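Local coordinates for DNA-binding protein reb1 (Schizosaccharomyces pombe, PDB 5EYB), which binds specific DNA sites in ribosomal gene spacers and upstream of many genes, and helps to terminate transcription by RNA polymerase I, at residues N92-G97 / V101-I106; Q109-F114 / R139-N144; I334-N339 / I350-V355. One frame throughout, in Å; residues are numbered along the deposited sequence.

Contact 1. Residues N92-G97 / V101-I106. With nucleotides of chain C.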
loop_
_atom_site.group_PDB
_atom_site.type_symbol
_atom_site.label_atom_id
_atom_site.label_comp_id
_atom_site.label_asym_id
_atom_site.label_seq_id
_atom_site.Cartn_x
_atom_site.Cartn_y
_atom_site.Cartn_z
ATOM N N ASN A 92 14.954 0.624 -16.301
ATOM C CA ASN A 92 15.729 1.775 -16.745
ATOM C C ASN A 92 14.855 2.996 -17.020
ATOM O O ASN A 92 15.162 4.099 -16.571
ATOM C CB ASN A 92 16.540 1.429 -17.997
ATOM C CG ASN A 92 17.783 0.614 -17.686
ATOM O OD1 ASN A 92 17.858 -0.064 -16.662
ATOM N ND2 ASN A 92 18.769 0.683 -18.574
ATOM N N SER A 93 13.764 2.795 -17.754
ATOM C CA SER A 93 12.903 3.905 -18.144
ATOM C C SER A 93 11.427 3.512 -18.210
ATOM O O SER A 93 11.094 2.341 -18.377
ATOM C CB SER A 93 13.351 4.464 -19.496
ATOM O OG SER A 93 12.545 5.561 -19.885
ATOM N N SER A 94 10.551 4.506 -18.074
ATOM C CA SER A 94 9.108 4.307 -18.181
ATOM C C SER A 94 8.430 5.599 -18.628
ATOM O O SER A 94 8.974 6.686 -18.450
ATOM C CB SER A 94 8.523 3.840 -16.850
ATOM O OG SER A 94 9.100 2.613 -16.442
ATOM N N GLY A 95 7.244 5.478 -19.217
ATOM C CA GLY A 95 6.517 6.637 -19.702
ATOM C C GLY A 95 5.509 7.149 -18.693
ATOM O O GLY A 95 4.987 8.255 -18.821
ATOM N N ARG A 96 5.241 6.334 -17.681
ATOM C CA ARG A 96 4.253 6.662 -16.670
ATOM C C ARG A 96 4.584 5.932 -15.379
ATOM O O ARG A 96 5.336 4.957 -15.387
ATOM C CB ARG A 96 2.846 6.298 -17.148
ATOM N N GLY A 97 4.026 6.405 -14.269
ATOM C CA GLY A 97 4.256 5.775 -12.983
ATOM C C GLY A 97 5.672 5.982 -12.488
ATOM O O GLY A 97 6.304 6.988 -12.805
ATOM N N VAL A 101 15.531 3.871 -13.130
ATOM C CA VAL A 101 16.833 4.229 -12.580
ATOM C C VAL A 101 17.646 5.121 -13.519
ATOM O O VAL A 101 18.485 5.902 -13.070
ATOM C CB VAL A 101 17.654 2.966 -12.246
ATOM C CG1 VAL A 101 16.934 2.131 -11.198
ATOM C CG2 VAL A 101 17.911 2.143 -13.502
ATOM N N GLN A 102 17.393 5.012 -14.819
ATOM C CA GLN A 102 18.111 5.821 -15.795
ATOM C C GLN A 102 17.498 7.213 -15.888
ATOM O O GLN A 102 18.186 8.185 -16.193
ATOM C CB GLN A 102 18.107 5.148 -17.171
ATOM C CG GLN A 102 19.018 5.818 -18.192
ATOM C CD GLN A 102 20.488 5.700 -17.832
ATOM O OE1 GLN A 102 20.889 4.794 -17.101
ATOM N NE2 GLN A 102 21.299 6.619 -18.345
ATOM N N GLU A 103 16.200 7.304 -15.621
ATOM C CA GLU A 103 15.512 8.589 -15.633
ATOM C C GLU A 103 15.985 9.454 -14.475
ATOM O O GLU A 103 16.284 10.634 -14.649
ATOM C CB GLU A 103 13.999 8.394 -15.563
ATOM C CG GLU A 103 13.453 7.526 -16.673
ATOM C CD GLU A 103 11.947 7.493 -16.688
ATOM O OE1 GLU A 103 11.345 8.492 -17.128
ATOM O OE2 GLU A 103 11.367 6.472 -16.258
ATOM N N THR A 104 16.057 8.852 -13.294
ATOM C CA THR A 104 16.527 9.552 -12.107
ATOM C C THR A 104 17.995 9.932 -12.252
ATOM O O THR A 104 18.439 10.943 -11.711
ATOM C CB THR A 104 16.343 8.698 -10.846
ATOM O OG1 THR A 104 17.173 7.534 -10.934
ATOM C CG2 THR A 104 14.887 8.275 -10.695
ATOM N N ALA A 105 18.745 9.118 -12.987
ATOM C CA ALA A 105 20.158 9.389 -13.219
ATOM C C ALA A 105 20.325 10.611 -14.117
ATOM O O ALA A 105 21.194 11.454 -13.883
ATOM C CB ALA A 105 20.837 8.176 -13.830
ATOM N N ILE A 106 19.480 10.700 -15.139
ATOM C CA ILE A 106 19.470 11.848 -16.041
ATOM C C ILE A 106 19.084 13.123 -15.297
ATOM O O ILE A 106 19.694 14.177 -15.493
ATOM C CB ILE A 106 18.495 11.632 -17.218
ATOM C CG1 ILE A 106 18.987 10.498 -18.118
ATOM C CG2 ILE A 106 18.334 12.907 -18.030
ATOM C CD1 ILE A 106 18.072 10.214 -19.287
ATOM P P DT C 17 2.919 9.893 -12.921
ATOM O OP1 DT C 17 3.092 9.129 -14.175
ATOM O OP2 DT C 17 3.591 11.205 -12.769
ATOM O "O5'" DT C 17 1.362 10.115 -12.684
ATOM C "C5'" DT C 17 0.492 9.006 -12.633
ATOM C "C4'" DT C 17 -0.951 9.461 -12.695
ATOM O "O4'" DT C 17 -1.302 10.147 -11.463
ATOM C "C3'" DT C 17 -1.279 10.434 -13.829
ATOM O "O3'" DT C 17 -2.561 10.124 -14.345
ATOM C "C2'" DT C 17 -1.271 11.793 -13.128
ATOM C "C1'" DT C 17 -1.824 11.425 -11.759
ATOM N N1 DT C 17 -1.422 12.358 -10.666
ATOM C C2 DT C 17 -2.398 12.998 -9.932
ATOM O O2 DT C 17 -3.592 12.855 -10.133
ATOM N N3 DT C 17 -1.925 13.817 -8.946
ATOM C C4 DT C 17 -0.603 14.060 -8.621
ATOM O O4 DT C 17 -0.280 14.817 -7.712
ATOM C C5 DT C 17 0.371 13.362 -9.423
ATOM C C7 DT C 17 1.836 13.552 -9.159
ATOM C C6 DT C 17 -0.080 12.549 -10.397
ATOM P P DC C 16 7.425 10.027 -7.884
ATOM O OP1 DC C 16 8.495 9.724 -8.857
ATOM O OP2 DC C 16 7.326 11.380 -7.292
ATOM O "O5'" DC C 16 6.022 9.712 -8.566
ATOM C "C5'" DC C 16 5.741 8.413 -9.030
ATOM C "C4'" DC C 16 4.332 8.356 -9.572
ATOM O "O4'" DC C 16 3.394 8.509 -8.474
ATOM C "C3'" DC C 16 3.997 9.463 -10.580
ATOM O "O3'" DC C 16 3.343 8.928 -11.709
ATOM C "C2'" DC C 16 3.075 10.389 -9.804
ATOM C "C1'" DC C 16 2.397 9.426 -8.850
ATOM N N1 DC C 16 1.884 10.096 -7.641
ATOM C C2 DC C 16 0.510 10.125 -7.399
ATOM O O2 DC C 16 -0.250 9.562 -8.192
ATOM N N3 DC C 16 0.054 10.761 -6.294
ATOM C C4 DC C 16 0.914 11.356 -5.464
ATOM N N4 DC C 16 0.421 11.972 -4.384
ATOM C C5 DC C 16 2.316 11.345 -5.705
ATOM C C6 DC C 16 2.751 10.719 -6.800
#
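Asn92 and Gln102 meet through their backbones. Asn92 O accepts the N-H of Gln102 at 3.0 Å, in the carbonyl plane and on a lone pair, with a bent N-H...O angle of 143°. The side chain of Asn92 crosses Val101 at a slant, its OD1 3.9 Å from Val101 CG2. Ser93 adds a looser touch: its OG lies alongside Glu103, 3.8 Å from CD. Ser94 turns its backbone N-H to the acid. Ser94 N binds Glu103 OE2 at 2.8 Å and comes from above the carboxylate plane. Glu103 reaches the loop because its chain is extended beyond CG (chi2 -173°). The same OE2 also takes the backbone N-H of Gly100 and a salt bridge from Arg152, while OE1 accepts from His151 NE2. These bonds would hold the carboxylate against turning. Further on, Gly97 N donates to DT17 OP1 of chain C at 2.9 Å, and Gly97 O accepts from Arg152. Arg152 thus links the acid to the loop that meets the DNA. A backbone amide on a phosphate is typical of DNA backbone recognition that does not read the bases, made here by the loop leading into helix 101-116 of a Myb-associated domain.

Contact 2. Residues Q109-F114 / R139-N144. With nucleotides of chain B.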
loop_
_atom_site.group_PDB
_atom_site.type_symbol
_atom_site.label_atom_id
_atom_site.label_comp_id
_atom_site.label_asym_id
_atom_site.label_seq_id
_atom_site.Cartn_x
_atom_site.Cartn_y
_atom_site.Cartn_z
ATOM N N GLN A 109 21.822 14.167 -13.058
ATOM C CA GLN A 109 22.907 14.730 -13.853
ATOM C C GLN A 109 22.584 16.160 -14.284
ATOM O O GLN A 109 23.447 17.036 -14.254
ATOM C CB GLN A 109 23.190 13.860 -15.080
ATOM N N GLU A 110 21.337 16.391 -14.678
ATOM C CA GLU A 110 20.900 17.718 -15.097
ATOM C C GLU A 110 20.899 18.704 -13.934
ATOM O O GLU A 110 21.331 19.849 -14.083
ATOM C CB GLU A 110 19.506 17.652 -15.721
ATOM C CG GLU A 110 19.477 17.023 -17.099
ATOM C CD GLU A 110 20.169 17.876 -18.141
ATOM O OE1 GLU A 110 19.707 19.012 -18.386
ATOM O OE2 GLU A 110 21.177 17.412 -18.713
ATOM N N VAL A 111 20.410 18.259 -12.780
ATOM C CA VAL A 111 20.379 19.106 -11.590
ATOM C C VAL A 111 21.790 19.454 -11.139
ATOM O O VAL A 111 22.078 20.603 -10.799
ATOM C CB VAL A 111 19.625 18.433 -10.425
ATOM C CG1 VAL A 111 19.785 19.242 -9.143
ATOM C CG2 VAL A 111 18.151 18.276 -10.771
ATOM N N HIS A 112 22.671 18.457 -11.147
ATOM C CA HIS A 112 24.064 18.672 -10.778
ATOM C C HIS A 112 24.752 19.620 -11.757
ATOM O O HIS A 112 25.591 20.419 -11.358
ATOM C CB HIS A 112 24.818 17.341 -10.704
ATOM N N ASN A 113 24.391 19.534 -13.034
ATOM C CA ASN A 113 24.923 20.450 -14.039
ATOM C C ASN A 113 24.384 21.860 -13.839
ATOM O O ASN A 113 25.125 22.841 -13.911
ATOM C CB ASN A 113 24.601 19.952 -15.452
ATOM C CG ASN A 113 25.452 18.768 -15.856
ATOM O OD1 ASN A 113 26.065 18.110 -15.012
ATOM N ND2 ASN A 113 25.499 18.491 -17.151
ATOM N N PHE A 114 23.088 21.949 -13.559
ATOM C CA PHE A 114 22.423 23.233 -13.359
ATOM C C PHE A 114 22.895 23.906 -12.073
ATOM O O PHE A 114 23.000 25.130 -12.007
ATOM C CB PHE A 114 20.902 23.049 -13.336
ATOM C CG PHE A 114 20.134 24.328 -13.146
ATOM C CD1 PHE A 114 19.822 25.134 -14.228
ATOM C CD2 PHE A 114 19.715 24.719 -11.886
ATOM C CE1 PHE A 114 19.114 26.309 -14.055
ATOM C CE2 PHE A 114 19.008 25.893 -11.709
ATOM C CZ PHE A 114 18.707 26.687 -12.795
ATOM N N ARG A 139 12.524 27.924 -14.669
ATOM C CA ARG A 139 11.565 27.643 -15.729
ATOM C C ARG A 139 12.273 27.109 -16.970
ATOM O O ARG A 139 11.730 26.275 -17.698
ATOM C CB ARG A 139 10.762 28.901 -16.075
ATOM N N MET A 140 13.489 27.592 -17.202
ATOM C CA MET A 140 14.276 27.158 -18.347
ATOM C C MET A 140 14.918 25.800 -18.071
ATOM O O MET A 140 15.106 24.994 -18.984
ATOM C CB MET A 140 15.344 28.201 -18.690
ATOM C CG MET A 140 15.888 28.079 -20.104
ATOM S SD MET A 140 14.599 28.261 -21.354
ATOM C CE MET A 140 15.488 27.763 -22.828
ATOM N N PHE A 141 15.249 25.554 -16.807
ATOM C CA PHE A 141 15.793 24.267 -16.385
ATOM C C PHE A 141 14.809 23.142 -16.690
ATOM O O PHE A 141 15.188 22.099 -17.231
ATOM C CB PHE A 141 16.132 24.293 -14.890
ATOM C CG PHE A 141 16.230 22.930 -14.261
ATOM C CD1 PHE A 141 15.200 22.436 -13.474
ATOM C CD2 PHE A 141 17.352 22.142 -14.456
ATOM C CE1 PHE A 141 15.288 21.182 -12.895
ATOM C CE2 PHE A 141 17.446 20.887 -13.879
ATOM C CZ PHE A 141 16.413 20.407 -13.099
ATOM N N TYR A 142 13.545 23.369 -16.340
ATOM C CA TYR A 142 12.471 22.429 -16.634
ATOM C C TYR A 142 12.380 22.117 -18.127
ATOM O O TYR A 142 12.284 20.954 -18.521
ATOM C CB TYR A 142 11.134 22.982 -16.141
ATOM C CG TYR A 142 10.898 22.825 -14.655
ATOM C CD1 TYR A 142 11.240 21.652 -14.000
ATOM C CD2 TYR A 142 10.331 23.854 -13.908
ATOM C CE1 TYR A 142 11.022 21.502 -12.642
ATOM C CE2 TYR A 142 10.113 23.714 -12.550
ATOM C CZ TYR A 142 10.459 22.536 -11.923
ATOM O OH TYR A 142 10.246 22.390 -10.574
ATOM N N SER A 143 12.416 23.165 -18.946
ATOM C CA SER A 143 12.244 23.045 -20.392
ATOM C C SER A 143 13.249 22.090 -21.030
ATOM O O SER A 143 12.889 21.267 -21.872
ATOM C CB SER A 143 12.354 24.419 -21.053
ATOM O OG SER A 143 12.216 24.314 -22.457
ATOM N N ASN A 144 14.508 22.205 -20.625
ATOM C CA ASN A 144 15.558 21.353 -21.162
ATOM C C ASN A 144 15.460 19.932 -20.633
ATOM O O ASN A 144 15.707 18.968 -21.359
ATOM C CB ASN A 144 16.934 21.940 -20.847
ATOM C CG ASN A 144 17.376 22.964 -21.872
ATOM O OD1 ASN A 144 18.206 22.676 -22.734
ATOM N ND2 ASN A 144 16.811 24.164 -21.794
ATOM P P DG B 7 6.641 24.108 -16.560
ATOM O OP1 DG B 7 8.102 23.962 -16.724
ATOM O OP2 DG B 7 5.792 22.899 -16.497
ATOM O "O5'" DG B 7 6.357 24.962 -15.238
ATOM C "C5'" DG B 7 6.727 26.335 -15.193
ATOM C "C4'" DG B 7 5.839 27.099 -14.230
ATOM O "O4'" DG B 7 4.488 27.128 -14.751
ATOM C "C3'" DG B 7 5.754 26.505 -12.820
ATOM O "O3'" DG B 7 5.932 27.520 -11.846
ATOM C "C2'" DG B 7 4.352 25.909 -12.751
ATOM C "C1'" DG B 7 3.576 26.761 -13.746
ATOM N N9 DG B 7 2.485 26.025 -14.369
ATOM C C8 DG B 7 2.593 25.030 -15.312
ATOM N N7 DG B 7 1.445 24.530 -15.671
ATOM C C5 DG B 7 0.516 25.228 -14.911
ATOM C C6 DG B 7 -0.894 25.124 -14.871
ATOM O O6 DG B 7 -1.626 24.362 -15.519
ATOM N N1 DG B 7 -1.453 26.022 -13.961
ATOM C C2 DG B 7 -0.738 26.908 -13.192
ATOM N N2 DG B 7 -1.453 27.695 -12.373
ATOM N N3 DG B 7 0.585 27.017 -13.222
ATOM C C4 DG B 7 1.143 26.151 -14.102
#
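Glu110 O accepts the backbone N-H of Phe114 at 2.8 Å, a normal turn of helix 101-116. Across the contact the same oxygen sits at the edge of the Phe141 ring, near its plane, 4.0 Å from Phe141 CE2. Phe141 is the centre of the contact and is buried. Its ring reaches out from helix 136-147 and is met on the other helix by Glu110, Val111 and Phe114. Val111 points one methyl at it: Val111 CG2 lies 3.6 Å from Phe141 CZ. The two phenylalanine rings come together at a slant, with centroids 5.0 Å apart and planes at 48°. The pair also makes a CH-pi contact. Phe141 CB stands over one face of the Phe114 ring, 4.0 Å from its centroid and toward the rim. With CG anti to the backbone N (chi1 -179°) the Phe114 ring reaches across to the other helix, and chi2 sets the turn of its face. Were Phe114 replaced by an alanine, the ring would be gone, and Phe141 CB would probably lose its cover on that side, with a gap between the two helices. The short helix axes approach to 11.1 Å and run roughly antiparallel, at 145°. Beyond the pair, Phe125 of helix 122-129 meets the Phe141 ring edge-to-face and also touches Val111. Tyr142, the next residue on helix 136-147, lies beside the phosphate of DG7 of chain B and packs edge-to-face with Tyr158 of helix 154-164.

Contact 3. Residues I334-N339 / I350-V355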
loop_
_atom_site.group_PDB
_atom_site.type_symbol
_atom_site.label_atom_id
_atom_site.label_comp_id
_atom_site.label_asym_id
_atom_site.label_seq_id
_atom_site.Cartn_x
_atom_site.Cartn_y
_atom_site.Cartn_z
ATOM N N ILE A 334 -32.929 -13.256 3.082
ATOM C CA ILE A 334 -33.797 -14.216 3.760
ATOM C C ILE A 334 -34.813 -13.492 4.642
ATOM O O ILE A 334 -34.437 -12.762 5.559
ATOM C CB ILE A 334 -32.996 -15.206 4.620
ATOM C CG1 ILE A 334 -32.033 -16.013 3.749
ATOM C CG2 ILE A 334 -33.932 -16.134 5.378
ATOM C CD1 ILE A 334 -31.094 -16.891 4.539
ATOM N N PRO A 335 -36.110 -13.697 4.363
ATOM C CA PRO A 335 -37.194 -13.011 5.075
ATOM C C PRO A 335 -37.221 -13.312 6.573
ATOM O O PRO A 335 -37.786 -12.536 7.342
ATOM C CB PRO A 335 -38.459 -13.554 4.397
ATOM C CG PRO A 335 -38.001 -14.037 3.068
ATOM C CD PRO A 335 -36.624 -14.572 3.297
ATOM N N SER A 336 -36.612 -14.422 6.973
ATOM C CA SER A 336 -36.614 -14.841 8.369
ATOM C C SER A 336 -35.909 -13.830 9.269
ATOM O O SER A 336 -36.273 -13.670 10.434
ATOM C CB SER A 336 -35.958 -16.214 8.512
ATOM O OG SER A 336 -36.595 -17.168 7.679
ATOM N N TYR A 337 -34.909 -13.141 8.724
ATOM C CA TYR A 337 -34.125 -12.190 9.508
ATOM C C TYR A 337 -34.859 -10.874 9.757
ATOM O O TYR A 337 -34.437 -10.066 10.583
ATOM C CB TYR A 337 -32.782 -11.922 8.828
ATOM C CG TYR A 337 -31.807 -13.065 8.978
ATOM C CD1 TYR A 337 -31.019 -13.185 10.115
ATOM C CD2 TYR A 337 -31.684 -14.032 7.990
ATOM C CE1 TYR A 337 -30.130 -14.234 10.262
ATOM C CE2 TYR A 337 -30.798 -15.085 8.129
ATOM C CZ TYR A 337 -30.024 -15.180 9.266
ATOM O OH TYR A 337 -29.141 -16.223 9.410
ATOM N N ASP A 338 -35.960 -10.659 9.045
ATOM C CA ASP A 338 -36.788 -9.487 9.283
ATOM C C ASP A 338 -37.921 -9.830 10.240
ATOM O O ASP A 338 -38.560 -8.943 10.802
ATOM C CB ASP A 338 -37.349 -8.936 7.972
ATOM C CG ASP A 338 -36.298 -8.227 7.139
ATOM O OD1 ASP A 338 -35.095 -8.506 7.331
ATOM O OD2 ASP A 338 -36.673 -7.391 6.290
ATOM N N ASN A 339 -38.156 -11.124 10.426
ATOM C CA ASN A 339 -39.216 -11.596 11.310
ATOM C C ASN A 339 -38.724 -11.884 12.725
ATOM O O ASN A 339 -39.416 -11.601 13.703
ATOM C CB ASN A 339 -39.861 -12.861 10.739
ATOM C CG ASN A 339 -40.529 -12.623 9.404
ATOM O OD1 ASN A 339 -40.999 -11.521 9.117
ATOM N ND2 ASN A 339 -40.578 -13.661 8.576
ATOM N N ILE A 350 -32.492 -21.807 8.184
ATOM C CA ILE A 350 -32.020 -23.154 7.886
ATOM C C ILE A 350 -33.188 -24.076 7.558
ATOM O O ILE A 350 -33.156 -24.806 6.569
ATOM C CB ILE A 350 -31.223 -23.746 9.062
ATOM C CG1 ILE A 350 -29.994 -22.887 9.365
ATOM C CG2 ILE A 350 -30.801 -25.171 8.755
ATOM C CD1 ILE A 350 -29.281 -23.273 10.640
ATOM N N ASP A 351 -34.220 -24.029 8.395
ATOM C CA ASP A 351 -35.399 -24.868 8.219
ATOM C C ASP A 351 -36.110 -24.585 6.898
ATOM O O ASP A 351 -36.564 -25.510 6.223
ATOM C CB ASP A 351 -36.368 -24.678 9.390
ATOM C CG ASP A 351 -35.831 -25.247 10.693
ATOM O OD1 ASP A 351 -34.599 -25.413 10.813
ATOM O OD2 ASP A 351 -36.642 -25.529 11.601
ATOM N N ASP A 352 -36.204 -23.311 6.528
ATOM C CA ASP A 352 -36.841 -22.934 5.267
ATOM C C ASP A 352 -35.996 -23.370 4.073
ATOM O O ASP A 352 -36.525 -23.676 3.005
ATOM C CB ASP A 352 -37.092 -21.424 5.209
ATOM C CG ASP A 352 -38.206 -20.978 6.139
ATOM O OD1 ASP A 352 -39.054 -21.819 6.504
ATOM O OD2 ASP A 352 -38.237 -19.783 6.500
ATOM N N PHE A 353 -34.682 -23.392 4.261
ATOM C CA PHE A 353 -33.766 -23.834 3.217
ATOM C C PHE A 353 -33.861 -25.338 2.993
ATOM O O PHE A 353 -33.623 -25.828 1.889
ATOM C CB PHE A 353 -32.327 -23.456 3.570
ATOM C CG PHE A 353 -31.869 -22.171 2.952
ATOM C CD1 PHE A 353 -32.418 -21.728 1.763
ATOM C CD2 PHE A 353 -30.886 -21.406 3.559
ATOM C CE1 PHE A 353 -31.996 -20.545 1.190
ATOM C CE2 PHE A 353 -30.460 -20.221 2.990
ATOM C CZ PHE A 353 -31.016 -19.791 1.804
ATOM N N LYS A 354 -34.203 -26.070 4.047
ATOM C CA LYS A 354 -34.255 -27.524 3.979
ATOM C C LYS A 354 -35.540 -28.009 3.312
ATOM O O LYS A 354 -35.578 -29.094 2.729
ATOM C CB LYS A 354 -34.124 -28.126 5.379
ATOM N N VAL A 355 -36.591 -27.200 3.395
ATOM C CA VAL A 355 -37.876 -27.556 2.808
ATOM C C VAL A 355 -37.818 -27.531 1.281
ATOM O O VAL A 355 -38.337 -28.429 0.617
ATOM C CB VAL A 355 -38.996 -26.610 3.298
ATOM C CG1 VAL A 355 -40.279 -26.830 2.510
ATOM C CG2 VAL A 355 -39.243 -26.802 4.786
#
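Ile334 and Phe353 make the apolar half of this contact. The end methyl of Ile334 does the touching: Ile334 CD1 is 3.7 Å from Phe353 CE2 and 4.0 Å from Phe353 CZ. The two side chains cross at about a right angle, and the methyl meets the ring obliquely. Ile334 gets there with an extended chain. Its CG1 is anti to its own carbonyl carbon (chi1 -61°), and chi2 is also anti (173°), which puts CD1 at the far end of the chain. On the other segment the CB of Phe353 is not aimed at Ile334. Chi1 of Phe353, at -96°, helps to bring the CE2 and CZ side of the ring to the methyl. The ring also rests on Leu284 and Val288 of helix 284-299, while Ile334 touches Ala349.

The polar half is a single pair. Ser336 OG lies 3.3 Å from Asp352 OD2. Ser336 OG has a clearer partner in Ser348 OG, to which it is hydrogen-bonded. Next in the chain, the Tyr337 ring has Ile334 O at its edge, in its plane. Tyr337 OH is hydrogen-bonded to Thr346 OG1, and its side chain packs on Leu342, Ala345 and Ala349.

Little surface is buried between the segments, 111 Å² in all. With one methyl-to-ring touch and one hydroxyl near an exposed carboxylate, the direct hold is modest. The turn after helix 320-333 is probably fixed to helix 342-356 at least as much by the neighbouring bonds of Ser336 and Tyr337.

In the fold
The contacts follow one another along the chain without overlap. Contacts 1 and 2 share helix 101-116, and their centres are 16 Å apart. Contact 1 ties the loop before that helix to its early turns. Contact 2 packs its later turns on helix 136-147. Each has a bound nucleotide beside it, of chain C and chain B respectively, so this Myb-associated region meets both strands. Contact 3 lies on the opposite side of the chain's centre, 59 Å from contact 1 and 71 Å from contact 2, centre to centre. It joins the turn after helix 320-333, with the short helix 336-339, to helix 342-356. This is local packing, about 23 Å from the DNA at its nearest atom.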